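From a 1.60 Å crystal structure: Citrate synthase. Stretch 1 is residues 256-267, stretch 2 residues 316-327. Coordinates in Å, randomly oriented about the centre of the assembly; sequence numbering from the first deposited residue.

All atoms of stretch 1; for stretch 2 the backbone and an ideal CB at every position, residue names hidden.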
# COMPACT_ATOMS: atom_id res chain seq x y z
N ALA A 256 19.10 10.47 -15.03
CA ALA A 256 20.49 10.34 -15.47
C ALA A 256 20.55 10.53 -16.99
O ALA A 256 21.36 11.30 -17.50
CB ALA A 256 21.06 8.98 -15.09
N VAL A 257 19.67 9.83 -17.71
CA VAL A 257 19.62 9.93 -19.18
C VAL A 257 19.27 11.34 -19.65
O VAL A 257 19.94 11.88 -20.52
CB VAL A 257 18.68 8.88 -19.80
CG1 VAL A 257 18.39 9.21 -21.27
CG2 VAL A 257 19.31 7.50 -19.67
N ARG A 258 18.24 11.94 -19.07
CA ARG A 258 17.91 13.32 -19.43
C ARG A 258 19.11 14.24 -19.18
O ARG A 258 19.34 15.16 -19.94
CB ARG A 258 16.73 13.82 -18.60
CG ARG A 258 15.42 13.15 -18.94
CD ARG A 258 14.32 13.76 -18.12
NE ARG A 258 13.02 13.19 -18.42
CZ ARG A 258 12.22 13.60 -19.40
NH1 ARG A 258 12.61 14.56 -20.23
NH2 ARG A 258 11.02 13.05 -19.55
N ASN A 259 19.84 14.01 -18.09
CA ASN A 259 21.02 14.80 -17.79
C ASN A 259 22.11 14.60 -18.82
O ASN A 259 22.77 15.57 -19.22
CB ASN A 259 21.58 14.48 -16.41
CG ASN A 259 20.74 15.05 -15.29
OD1 ASN A 259 19.82 15.84 -15.52
ND2 ASN A 259 21.12 14.74 -14.06
N TYR A 260 22.34 13.35 -19.23
CA TYR A 260 23.36 13.09 -20.24
C TYR A 260 22.97 13.81 -21.52
O TYR A 260 23.84 14.36 -22.20
CB TYR A 260 23.57 11.59 -20.51
CG TYR A 260 23.95 10.76 -19.30
CD1 TYR A 260 24.87 11.23 -18.37
CD2 TYR A 260 23.47 9.46 -19.14
CE1 TYR A 260 25.25 10.46 -17.27
CE2 TYR A 260 23.83 8.69 -18.04
CZ TYR A 260 24.71 9.19 -17.11
OH TYR A 260 25.06 8.46 -16.00
N LEU A 261 21.69 13.80 -21.86
CA LEU A 261 21.24 14.48 -23.08
C LEU A 261 21.51 15.97 -23.00
O LEU A 261 21.91 16.59 -23.99
CB LEU A 261 19.75 14.22 -23.33
CG LEU A 261 19.42 12.80 -23.78
CD1 LEU A 261 17.91 12.57 -23.72
CD2 LEU A 261 19.98 12.49 -25.18
N GLU A 262 21.29 16.56 -21.83
CA GLU A 262 21.51 17.99 -21.63
C GLU A 262 22.99 18.33 -21.68
O GLU A 262 23.40 19.30 -22.32
CB GLU A 262 20.92 18.44 -20.30
CG GLU A 262 21.00 19.95 -20.06
CD GLU A 262 20.34 20.37 -18.76
OE1 GLU A 262 19.96 19.48 -17.96
OE2 GLU A 262 20.19 21.59 -18.54
N ILE A 263 23.81 17.48 -21.06
CA ILE A 263 25.26 17.66 -21.04
C ILE A 263 25.79 17.68 -22.48
O ILE A 263 26.55 18.58 -22.87
CB ILE A 263 25.93 16.56 -20.20
CG1 ILE A 263 25.59 16.77 -18.73
CG2 ILE A 263 27.46 16.56 -20.39
CD1 ILE A 263 25.95 15.60 -17.83
N GLY A 264 25.36 16.70 -23.27
CA GLY A 264 25.64 16.66 -24.70
C GLY A 264 27.04 16.30 -25.15
O GLY A 264 27.22 15.63 -26.16
N THR A 265 28.04 16.73 -24.39
CA THR A 265 29.43 16.50 -24.76
C THR A 265 30.23 15.88 -23.63
O THR A 265 30.25 16.40 -22.52
CB THR A 265 30.13 17.80 -25.22
OG1 THR A 265 31.54 17.56 -25.34
CG2 THR A 265 29.92 18.91 -24.24
N PRO A 266 30.88 14.73 -23.89
CA PRO A 266 31.73 14.09 -22.89
C PRO A 266 32.86 14.99 -22.37
O PRO A 266 33.39 14.74 -21.29
CB PRO A 266 32.31 12.88 -23.63
CG PRO A 266 31.36 12.62 -24.75
CD PRO A 266 30.78 13.94 -25.14
N ALA A 267 33.25 15.99 -23.17
CA ALA A 267 34.30 16.94 -22.79
C ALA A 267 34.00 17.66 -21.46
O ALA A 267 34.92 18.14 -20.78
CB ALA A 267 34.49 17.97 -23.90
N UNK A 316 23.89 6.97 -30.77
CA UNK A 316 23.49 8.19 -31.50
C UNK A 316 23.29 9.45 -30.69
O UNK A 316 23.38 10.56 -31.23
CB UNK A 316 22.18 7.91 -32.24
N UNK A 317 22.90 9.30 -29.43
CA UNK A 317 22.74 10.45 -28.55
C UNK A 317 23.94 10.60 -27.60
O UNK A 317 23.90 11.43 -26.68
CB UNK A 317 21.44 10.32 -27.75
N UNK A 318 24.97 9.79 -27.83
CA UNK A 318 26.23 9.84 -27.08
C UNK A 318 26.07 9.58 -25.59
O UNK A 318 26.94 9.94 -24.78
CB UNK A 318 26.89 11.21 -27.28
N UNK A 319 24.99 8.89 -25.23
CA UNK A 319 24.70 8.62 -23.84
C UNK A 319 25.79 7.78 -23.19
O UNK A 319 26.26 8.08 -22.09
CB UNK A 319 23.35 7.92 -23.71
N UNK A 320 26.24 6.74 -23.88
CA UNK A 320 27.25 5.88 -23.30
C UNK A 320 28.61 6.61 -23.19
O UNK A 320 29.31 6.51 -22.19
CB UNK A 320 27.39 4.61 -24.14
N UNK A 321 28.93 7.39 -24.21
CA UNK A 321 30.17 8.18 -24.23
C UNK A 321 30.19 9.18 -23.08
O UNK A 321 31.19 9.31 -22.36
CB UNK A 321 30.32 8.91 -25.56
N UNK A 322 29.06 9.87 -22.88
CA UNK A 322 28.94 10.87 -21.82
C UNK A 322 29.01 10.20 -20.45
O UNK A 322 29.79 10.61 -19.58
CB UNK A 322 27.63 11.65 -21.96
N UNK A 323 28.19 9.16 -20.26
CA UNK A 323 28.21 8.43 -19.00
C UNK A 323 29.59 7.85 -18.70
O UNK A 323 30.09 7.94 -17.58
CB UNK A 323 27.17 7.31 -19.03
N UNK A 324 30.25 7.28 -19.70
CA UNK A 324 31.59 6.72 -19.52
C UNK A 324 32.63 7.78 -19.10
O UNK A 324 33.44 7.55 -18.21
CB UNK A 324 32.04 6.04 -20.82
N UNK A 325 32.55 8.95 -19.72
CA UNK A 325 33.46 10.05 -19.41
C UNK A 325 33.29 10.49 -17.96
O UNK A 325 34.26 10.69 -17.24
CB UNK A 325 33.22 11.23 -20.35
N UNK A 326 32.04 10.62 -17.55
CA UNK A 326 31.72 11.01 -16.20
C UNK A 326 32.18 9.94 -15.23
O UNK A 326 32.80 10.24 -14.21
CB UNK A 326 30.22 11.27 -16.05
N UNK A 327 31.89 8.69 -15.55
CA UNK A 327 32.30 7.59 -14.70
C UNK A 327 33.81 7.60 -14.46
O UNK A 327 34.26 7.47 -13.33
CB UNK A 327 31.87 6.26 -15.32

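Position 316 lies beyond the reach of stretch 1, which sets no preference there. It is Pro316, and it makes no contact.

At position 317 CA-to-CB points toward stretch 1, with the ideal CB 3.7 Å from Leu261 CD2. An apolar start to the side chain fits; beyond it, a long chain could turn outward. The residue is Gln317. Its CB packs 3.6 Å from Leu261 CD2, and its end leads away.

Position 318 has positive phi (61°) and directly precedes a helix. Glycine, asparagine or aspartate would suit. The ideal CB is 4.6 Å from Gly264 O, an acceptor; a donor could meet it directly, an acceptor through water. Asn318 is found. Water 1 lies 2.8 Å from Gly264 O and 2.9 Å from Asn318 OD1, and so links the two; it has more acceptors in reach than protons. The side chain makes no capping bond.

At position 319 CA-to-CB points sideways, and Tyr260 CD2 is 4.8 Å from the ideal CB. Val257 and Leu261 add apolar surface, so leucine, methionine or isoleucine would suit. The residue is Leu319 (chi1 m, chi2 t). Its CD2 lies 3.7 Å from Tyr260 CB and 3.7 Å from Leu261 CD2, and its CD1 is 4.0 Å from Val257 CG1.

Position 320 points away and is unconstrained by stretch 1. It is Phe320.

Position 321 points sideways, its ideal CB 3.9 Å from Pro266 CG. A small apolar residue can already make contact. Ala321 does so through CB.

Position 322 points toward stretch 1, between Tyr260, Ile263 and Pro266. A branched or medium apolar chain suits. Ile322 (chi1 m, chi2 t) reaches all three: CG2 is 3.8 Å from Tyr260 CD1 and 4.0 Å from Ile263 CG2, while CG1 is 3.9 Å from Pro266 CD.

At position 323 CA-to-CB points sideways, and the ideal CB is already 3.6 Å from Tyr260 CZ, so alanine fits well. Ala323 CB lies over one face of the Tyr260 ring, 4.0 Å from its centroid, a CH-pi contact.

Position 324 points away; many residues would do. Ser324 OG donates to Phe320 O at 2.8 Å.

Position 325 points toward Pro266, whose O is 3.6 Å from the ideal CB. This favours something small. Ala325 CB meets Pro266 CB at 3.8 Å.

Position 326 points toward stretch 1, but Tyr260 CE1 is 5.2 Å from the ideal CB. Isoleucine, leucine or methionine could span the gap. Ile326 CD1 reaches the ring edge, 3.9 Å from Tyr260 CE1, and Ile263 CD1 at 3.8 Å.

At position 327 CA-to-CB points sideways, clear of stretch 1, so many residues would do. Glu327 is hydrogen-bonded elsewhere in the structure.

Stretch 2 (316-327) PQNLFAIASAIE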
# COMPACT_ATOMS: atom_id res chain seq x y z
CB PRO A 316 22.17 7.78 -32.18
CG PRO A 316 21.69 6.59 -31.44
CD PRO A 316 22.90 5.89 -30.91
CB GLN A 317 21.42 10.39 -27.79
CG GLN A 317 20.20 10.83 -28.59
CD GLN A 317 19.85 9.90 -29.73
OE1 GLN A 317 19.65 8.70 -29.54
NE2 GLN A 317 19.68 10.47 -30.93
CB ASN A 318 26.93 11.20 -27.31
CG ASN A 318 27.03 11.55 -28.80
OD1 ASN A 318 26.57 12.60 -29.24
ND2 ASN A 318 27.54 10.61 -29.58
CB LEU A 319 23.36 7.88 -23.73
CG LEU A 319 22.15 8.64 -24.25
CD1 LEU A 319 20.90 7.77 -24.09
CD2 LEU A 319 22.00 9.96 -23.47
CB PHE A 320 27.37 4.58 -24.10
CG PHE A 320 28.24 3.58 -23.45
CD1 PHE A 320 27.76 2.82 -22.39
CD2 PHE A 320 29.56 3.42 -23.84
CE1 PHE A 320 28.57 1.91 -21.75
CE2 PHE A 320 30.38 2.52 -23.20
CZ PHE A 320 29.88 1.75 -22.16
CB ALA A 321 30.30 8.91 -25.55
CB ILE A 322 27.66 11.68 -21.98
CG1 ILE A 322 27.71 12.50 -23.29
CG2 ILE A 322 27.43 12.60 -20.78
CD1 ILE A 322 26.38 13.12 -23.67
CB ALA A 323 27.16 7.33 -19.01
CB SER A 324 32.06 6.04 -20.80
OG SER A 324 31.31 4.87 -21.04
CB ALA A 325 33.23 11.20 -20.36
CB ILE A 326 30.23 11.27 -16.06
CG1 ILE A 326 29.85 12.53 -16.86
CG2 ILE A 326 29.82 11.42 -14.58
CD1 ILE A 326 28.38 12.79 -16.93
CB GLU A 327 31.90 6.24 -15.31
CG GLU A 327 32.17 5.09 -14.37
CD GLU A 327 32.72 3.87 -15.08
OE1 GLU A 327 33.50 4.04 -16.04
OE2 GLU A 327 32.47 2.76 -14.59
O HOH W 1 25.06 14.53 -27.60
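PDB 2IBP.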